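Tail protein, 43 kDa (Neisseria meningitidis MC58, PDB 3D37) is of unknown function but probably forms part of a phage-like tail baseplate. Local coordinates at residues Arg274-His287 with Thr329-Trp341. Sequence-based numbering, arbitrary orientation.
Sequences RLEGFTLTITVGGH and TQTELRLKEDGIW
Lys336 reaches across to the turn between helix 259-276 and strand 278-285, where its NZ donates to three oxygens: Leu275 O at 2.6 Å, Phe278 O at 3.0 Å and Thr279 OG1. A bend at chi2 (-75°) swings the chain back over residues 275-279, and NZ meets both carbonyls from above their planes. Beside it, Glu337 and Arg274 form a salt bridge: OE1 takes a hydrogen bond from NE at 3.1 Å and OE2 a weak one from NH2, the carboxylate and guanidinium planes lying 62° apart. Ile340 CD1 sits over the centre of that guanidinium face, while its CG2 packs on Leu275 CG at 3.6 Å. Water 1 lies within hydrogen-bonding distance of Arg274 O and Glu337 OE1.

From there the strands run antiparallel, with paired backbone bonds at Leu280-Leu335, Ile282-Leu333 and Val284-Thr331. Leu280, Ile282, Val284, Leu333 and Leu335 line one largely apolar face, with Thr331 at its end and Leu335 CD1 touching Ile282 CD1 at 3.7 Å; Met203 and Leu316 from the flanking strands extend it. On the other face Thr281 CG2 lies against Glu332 CG, and Arg334 NH1 forms a salt bridge with Glu332 OE2 while NH2 reaches Asp28 and Asp30.

At the far end Thr331 OG1 donates to Gly286 O at 2.6 Å, in the carbonyl plane on a lone pair, and Thr329 CG2 makes a CH-pi contact over the His287 ring, 3.4 Å from its centroid.

Three acceptors round one ammonium should favour its charged form and tie the helix-to-strand turn to strand 330-337.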
loop_
_atom_site.group_PDB
_atom_site.type_symbol
_atom_site.label_atom_id
_atom_site.label_comp_id
_atom_site.label_asym_id
_atom_site.label_seq_id
_atom_site.Cartn_x
_atom_site.Cartn_y
_atom_site.Cartn_z
ATOM N N ARG A 274 26.802 -0.367 -29.618
ATOM C CA ARG A 274 26.544 -1.793 -29.461
ATOM C C ARG A 274 26.370 -2.131 -27.970
ATOM O O ARG A 274 25.575 -2.930 -27.612
ATOM C CB ARG A 274 27.702 -2.571 -30.093
ATOM C CG ARG A 274 27.729 -4.057 -29.776
ATOM C CD ARG A 274 28.883 -4.765 -30.548
ATOM N NE ARG A 274 28.678 -6.208 -30.472
ATOM C CZ ARG A 274 29.332 -7.116 -31.204
ATOM N NH1 ARG A 274 30.261 -6.767 -32.084
ATOM N NH2 ARG A 274 29.039 -8.403 -31.042
ATOM N N LEU A 275 27.170 -1.530 -27.114
ATOM C CA LEU A 275 27.038 -1.708 -25.670
ATOM C C LEU A 275 25.710 -1.217 -25.132
ATOM O O LEU A 275 25.105 -1.857 -24.238
ATOM C CB LEU A 275 28.175 -1.010 -24.940
ATOM C CG LEU A 275 29.489 -1.751 -25.032
ATOM C CD1 LEU A 275 30.717 -0.776 -24.759
ATOM C CD2 LEU A 275 29.465 -2.984 -24.107
ATOM N N GLU A 276 25.255 -0.072 -25.655
ATOM C CA GLU A 276 23.961 0.488 -25.239
ATOM C C GLU A 276 22.786 -0.412 -25.534
ATOM O O GLU A 276 21.753 -0.290 -24.902
ATOM C CB GLU A 276 23.694 1.825 -25.946
ATOM C CG GLU A 276 24.390 3.010 -25.359
ATOM C CD GLU A 276 24.350 4.193 -26.332
ATOM O OE1 GLU A 276 23.382 4.259 -27.130
ATOM O OE2 GLU A 276 25.279 5.033 -26.311
ATOM N N GLY A 277 22.942 -1.296 -26.513
ATOM C CA GLY A 277 21.889 -2.152 -26.957
ATOM C C GLY A 277 21.585 -3.342 -26.087
ATOM O O GLY A 277 20.527 -3.954 -26.258
ATOM N N PHE A 278 22.468 -3.680 -25.135
ATOM C CA PHE A 278 22.239 -4.890 -24.315
ATOM C C PHE A 278 22.763 -4.655 -22.904
ATOM O O PHE A 278 23.894 -4.203 -22.733
ATOM C CB PHE A 278 22.899 -6.138 -24.954
ATOM C CG PHE A 278 22.852 -7.363 -24.077
ATOM C CD1 PHE A 278 21.806 -8.249 -24.154
ATOM C CD2 PHE A 278 23.870 -7.615 -23.176
ATOM C CE1 PHE A 278 21.751 -9.341 -23.385
ATOM C CE2 PHE A 278 23.826 -8.712 -22.386
ATOM C CZ PHE A 278 22.766 -9.581 -22.480
ATOM N N THR A 279 21.928 -4.953 -21.912
ATOM C CA THR A 279 22.352 -4.932 -20.497
ATOM C C THR A 279 21.778 -6.153 -19.794
ATOM O O THR A 279 20.598 -6.452 -19.936
ATOM C CB THR A 279 21.857 -3.650 -19.734
ATOM O OG1 THR A 279 22.099 -2.506 -20.558
ATOM C CG2 THR A 279 22.594 -3.506 -18.363
ATOM N N LEU A 280 22.637 -6.849 -19.055
ATOM C CA LEU A 280 22.267 -7.914 -18.133
ATOM C C LEU A 280 22.502 -7.393 -16.729
ATOM O O LEU A 280 23.640 -7.083 -16.382
ATOM C CB LEU A 280 23.135 -9.133 -18.400
ATOM C CG LEU A 280 23.053 -10.319 -17.425
ATOM C CD1 LEU A 280 21.696 -10.960 -17.400
ATOM C CD2 LEU A 280 24.206 -11.340 -17.795
ATOM N N THR A 281 21.436 -7.218 -15.961
ATOM C CA THR A 281 21.504 -6.766 -14.555
ATOM C C THR A 281 21.205 -7.926 -13.608
ATOM O O THR A 281 20.098 -8.479 -13.590
ATOM C CB THR A 281 20.547 -5.551 -14.291
ATOM O OG1 THR A 281 20.763 -4.563 -15.302
ATOM C CG2 THR A 281 20.811 -4.918 -12.985
ATOM N N ILE A 282 22.228 -8.363 -12.868
ATOM C CA ILE A 282 22.058 -9.446 -11.903
ATOM C C ILE A 282 22.097 -8.909 -10.484
ATOM O O ILE A 282 22.961 -8.114 -10.121
ATOM C CB ILE A 282 23.154 -10.509 -12.115
ATOM C CG1 ILE A 282 22.895 -11.224 -13.440
ATOM C CG2 ILE A 282 23.244 -11.474 -10.876
ATOM C CD1 ILE A 282 23.965 -12.164 -13.881
ATOM N N THR A 283 21.162 -9.348 -9.660
ATOM C CA THR A 283 21.193 -9.027 -8.267
ATOM C C THR A 283 21.581 -10.295 -7.432
ATOM O O THR A 283 21.012 -11.384 -7.671
ATOM C CB THR A 283 19.829 -8.441 -7.826
ATOM O OG1 THR A 283 19.493 -7.325 -8.689
ATOM C CG2 THR A 283 19.909 -7.975 -6.380
ATOM N N VAL A 284 22.573 -10.114 -6.532
ATOM C CA VAL A 284 23.115 -11.140 -5.647
ATOM C C VAL A 284 23.039 -10.694 -4.214
ATOM O O VAL A 284 22.966 -9.513 -3.917
ATOM C CB VAL A 284 24.547 -11.624 -5.997
ATOM C CG1 VAL A 284 24.538 -12.398 -7.288
ATOM C CG2 VAL A 284 25.576 -10.436 -6.012
ATOM N N GLY A 285 23.006 -11.665 -3.292
ATOM C CA GLY A 285 23.003 -11.325 -1.875
ATOM C C GLY A 285 24.473 -11.080 -1.524
ATOM O O GLY A 285 25.333 -11.637 -2.144
ATOM N N GLY A 286 24.736 -10.270 -0.512
ATOM C CA GLY A 286 26.143 -9.925 -0.133
ATOM C C GLY A 286 26.764 -8.864 -1.032
ATOM O O GLY A 286 26.108 -8.325 -1.949
ATOM N N HIS A 287 28.044 -8.607 -0.760
ATOM C CA HIS A 287 28.900 -7.690 -1.459
ATOM C C HIS A 287 30.201 -8.292 -2.001
ATOM O O HIS A 287 30.935 -7.621 -2.704
ATOM C CB HIS A 287 29.243 -6.525 -0.559
ATOM C CG HIS A 287 28.046 -5.694 -0.204
ATOM N ND1 HIS A 287 27.984 -4.944 0.946
ATOM C CD2 HIS A 287 26.843 -5.560 -0.803
ATOM C CE1 HIS A 287 26.801 -4.363 1.025
ATOM N NE2 HIS A 287 26.118 -4.680 -0.053
ATOM N N THR A 329 21.303 -7.059 2.534
ATOM C CA THR A 329 22.555 -6.752 1.832
ATOM C C THR A 329 22.594 -7.413 0.460
ATOM O O THR A 329 22.499 -8.601 0.350
ATOM C CB THR A 329 23.766 -7.205 2.761
ATOM O OG1 THR A 329 23.757 -6.400 3.955
ATOM C CG2 THR A 329 25.053 -6.946 2.091
ATOM N N GLN A 330 22.731 -6.621 -0.590
ATOM C CA GLN A 330 22.841 -7.099 -1.954
ATOM C C GLN A 330 23.787 -6.263 -2.803
ATOM O O GLN A 330 24.198 -5.204 -2.400
ATOM C CB GLN A 330 21.422 -7.064 -2.615
ATOM C CG GLN A 330 20.327 -7.983 -1.903
ATOM C CD GLN A 330 18.975 -7.614 -2.476
ATOM O OE1 GLN A 330 18.603 -6.438 -2.444
ATOM N NE2 GLN A 330 18.257 -8.578 -2.998
ATOM N N THR A 331 24.085 -6.783 -3.989
ATOM C CA THR A 331 24.812 -6.100 -4.996
ATOM C C THR A 331 24.034 -6.241 -6.313
ATOM O O THR A 331 23.637 -7.348 -6.727
ATOM C CB THR A 331 26.330 -6.558 -5.133
ATOM O OG1 THR A 331 26.908 -6.696 -3.826
ATOM C CG2 THR A 331 27.165 -5.505 -5.981
ATOM N N GLU A 332 23.821 -5.095 -6.960
ATOM C CA GLU A 332 23.395 -5.087 -8.367
ATOM C C GLU A 332 24.576 -5.011 -9.243
ATOM O O GLU A 332 25.489 -4.135 -9.083
ATOM C CB GLU A 332 22.458 -3.893 -8.585
ATOM C CG GLU A 332 22.167 -3.560 -10.041
ATOM C CD GLU A 332 21.321 -2.247 -10.143
ATOM O OE1 GLU A 332 20.241 -2.267 -9.486
ATOM O OE2 GLU A 332 21.776 -1.279 -10.847
ATOM N N LEU A 333 24.612 -5.935 -10.185
ATOM C CA LEU A 333 25.725 -6.095 -11.112
ATOM C C LEU A 333 25.243 -5.769 -12.534
ATOM O O LEU A 333 24.367 -6.464 -13.062
ATOM C CB LEU A 333 26.299 -7.515 -11.033
ATOM C CG LEU A 333 26.670 -8.071 -9.627
ATOM C CD1 LEU A 333 26.934 -9.568 -9.752
ATOM C CD2 LEU A 333 27.866 -7.315 -9.039
ATOM N N ARG A 334 25.736 -4.673 -13.096
ATOM C CA ARG A 334 25.324 -4.231 -14.437
ATOM C C ARG A 334 26.371 -4.735 -15.402
ATOM O O ARG A 334 27.464 -4.225 -15.483
ATOM C CB ARG A 334 25.166 -2.704 -14.515
ATOM C CG ARG A 334 24.129 -2.235 -13.479
ATOM C CD ARG A 334 23.712 -0.765 -13.695
ATOM N NE ARG A 334 24.804 0.158 -13.432
ATOM C CZ ARG A 334 25.035 0.740 -12.264
ATOM N NH1 ARG A 334 24.285 0.481 -11.192
ATOM N NH2 ARG A 334 26.058 1.549 -12.146
ATOM N N LEU A 335 25.997 -5.787 -16.108
ATOM C CA LEU A 335 26.874 -6.560 -16.947
ATOM C C LEU A 335 26.641 -6.290 -18.438
ATOM O O LEU A 335 25.507 -6.067 -18.901
ATOM C CB LEU A 335 26.691 -8.023 -16.599
ATOM C CG LEU A 335 27.209 -8.459 -15.236
ATOM C CD1 LEU A 335 26.550 -9.750 -14.786
ATOM C CD2 LEU A 335 28.776 -8.574 -15.272
ATOM N N LYS A 336 27.733 -6.306 -19.191
ATOM C CA LYS A 336 27.729 -6.004 -20.599
ATOM C C LYS A 336 28.406 -7.117 -21.355
ATOM O O LYS A 336 29.168 -7.888 -20.775
ATOM C CB LYS A 336 28.452 -4.666 -20.856
ATOM C CG LYS A 336 27.758 -3.430 -20.188
ATOM C CD LYS A 336 26.512 -3.082 -21.015
ATOM C CE LYS A 336 25.887 -1.774 -20.730
ATOM N NZ LYS A 336 24.734 -1.574 -21.634
ATOM N N GLU A 337 28.092 -7.207 -22.653
ATOM C CA GLU A 337 28.796 -8.075 -23.568
ATOM C C GLU A 337 30.314 -7.956 -23.372
ATOM O O GLU A 337 30.895 -6.849 -23.311
ATOM C CB GLU A 337 28.443 -7.722 -25.012
ATOM C CG GLU A 337 28.982 -8.669 -26.060
ATOM C CD GLU A 337 28.547 -8.331 -27.485
ATOM O OE1 GLU A 337 27.890 -7.288 -27.725
ATOM O OE2 GLU A 337 28.945 -9.102 -28.374
ATOM N N ASP A 338 30.960 -9.113 -23.334
ATOM C CA ASP A 338 32.425 -9.196 -23.179
ATOM C C ASP A 338 33.228 -8.762 -24.391
ATOM O O ASP A 338 32.809 -8.933 -25.528
ATOM C CB ASP A 338 32.755 -10.641 -22.803
ATOM C CG ASP A 338 34.149 -10.821 -22.211
ATOM O OD1 ASP A 338 34.586 -9.952 -21.431
ATOM O OD2 ASP A 338 34.748 -11.882 -22.533
ATOM N N GLY A 339 34.372 -8.124 -24.144
ATOM C CA GLY A 339 35.341 -7.823 -25.181
ATOM C C GLY A 339 35.043 -6.586 -26.023
ATOM O O GLY A 339 35.813 -6.270 -26.899
ATOM N N ILE A 340 33.959 -5.865 -25.744
ATOM C CA ILE A 340 33.488 -4.771 -26.615
ATOM C C ILE A 340 34.028 -3.384 -26.212
ATOM O O ILE A 340 34.463 -2.609 -27.053
ATOM C CB ILE A 340 31.903 -4.780 -26.663
ATOM C CG1 ILE A 340 31.377 -6.125 -27.220
ATOM C CG2 ILE A 340 31.358 -3.609 -27.469
ATOM C CD1 ILE A 340 31.953 -6.573 -28.603
ATOM N N TRP A 341 34.025 -3.076 -24.922
ATOM C CA TRP A 341 34.440 -1.764 -24.379
ATOM C C TRP A 341 35.961 -1.606 -24.417
ATOM O O TRP A 341 36.666 -2.522 -24.053
ATOM C CB TRP A 341 33.930 -1.597 -22.901
ATOM C CG TRP A 341 34.091 -0.180 -22.311
ATOM C CD1 TRP A 341 33.579 0.985 -22.824
ATOM C CD2 TRP A 341 34.864 0.216 -21.137
ATOM N NE1 TRP A 341 33.958 2.046 -22.050
ATOM C CE2 TRP A 341 34.753 1.615 -21.022
ATOM C CE3 TRP A 341 35.620 -0.479 -20.186
ATOM C CZ2 TRP A 341 35.351 2.338 -19.970
ATOM C CZ3 TRP A 341 36.219 0.244 -19.141
ATOM C CH2 TRP A 341 36.075 1.626 -19.041
HETATM O O HOH W 1 26.199 -5.236 -26.552
HETATM O O HOH W 2 26.389 -5.067 -23.837
#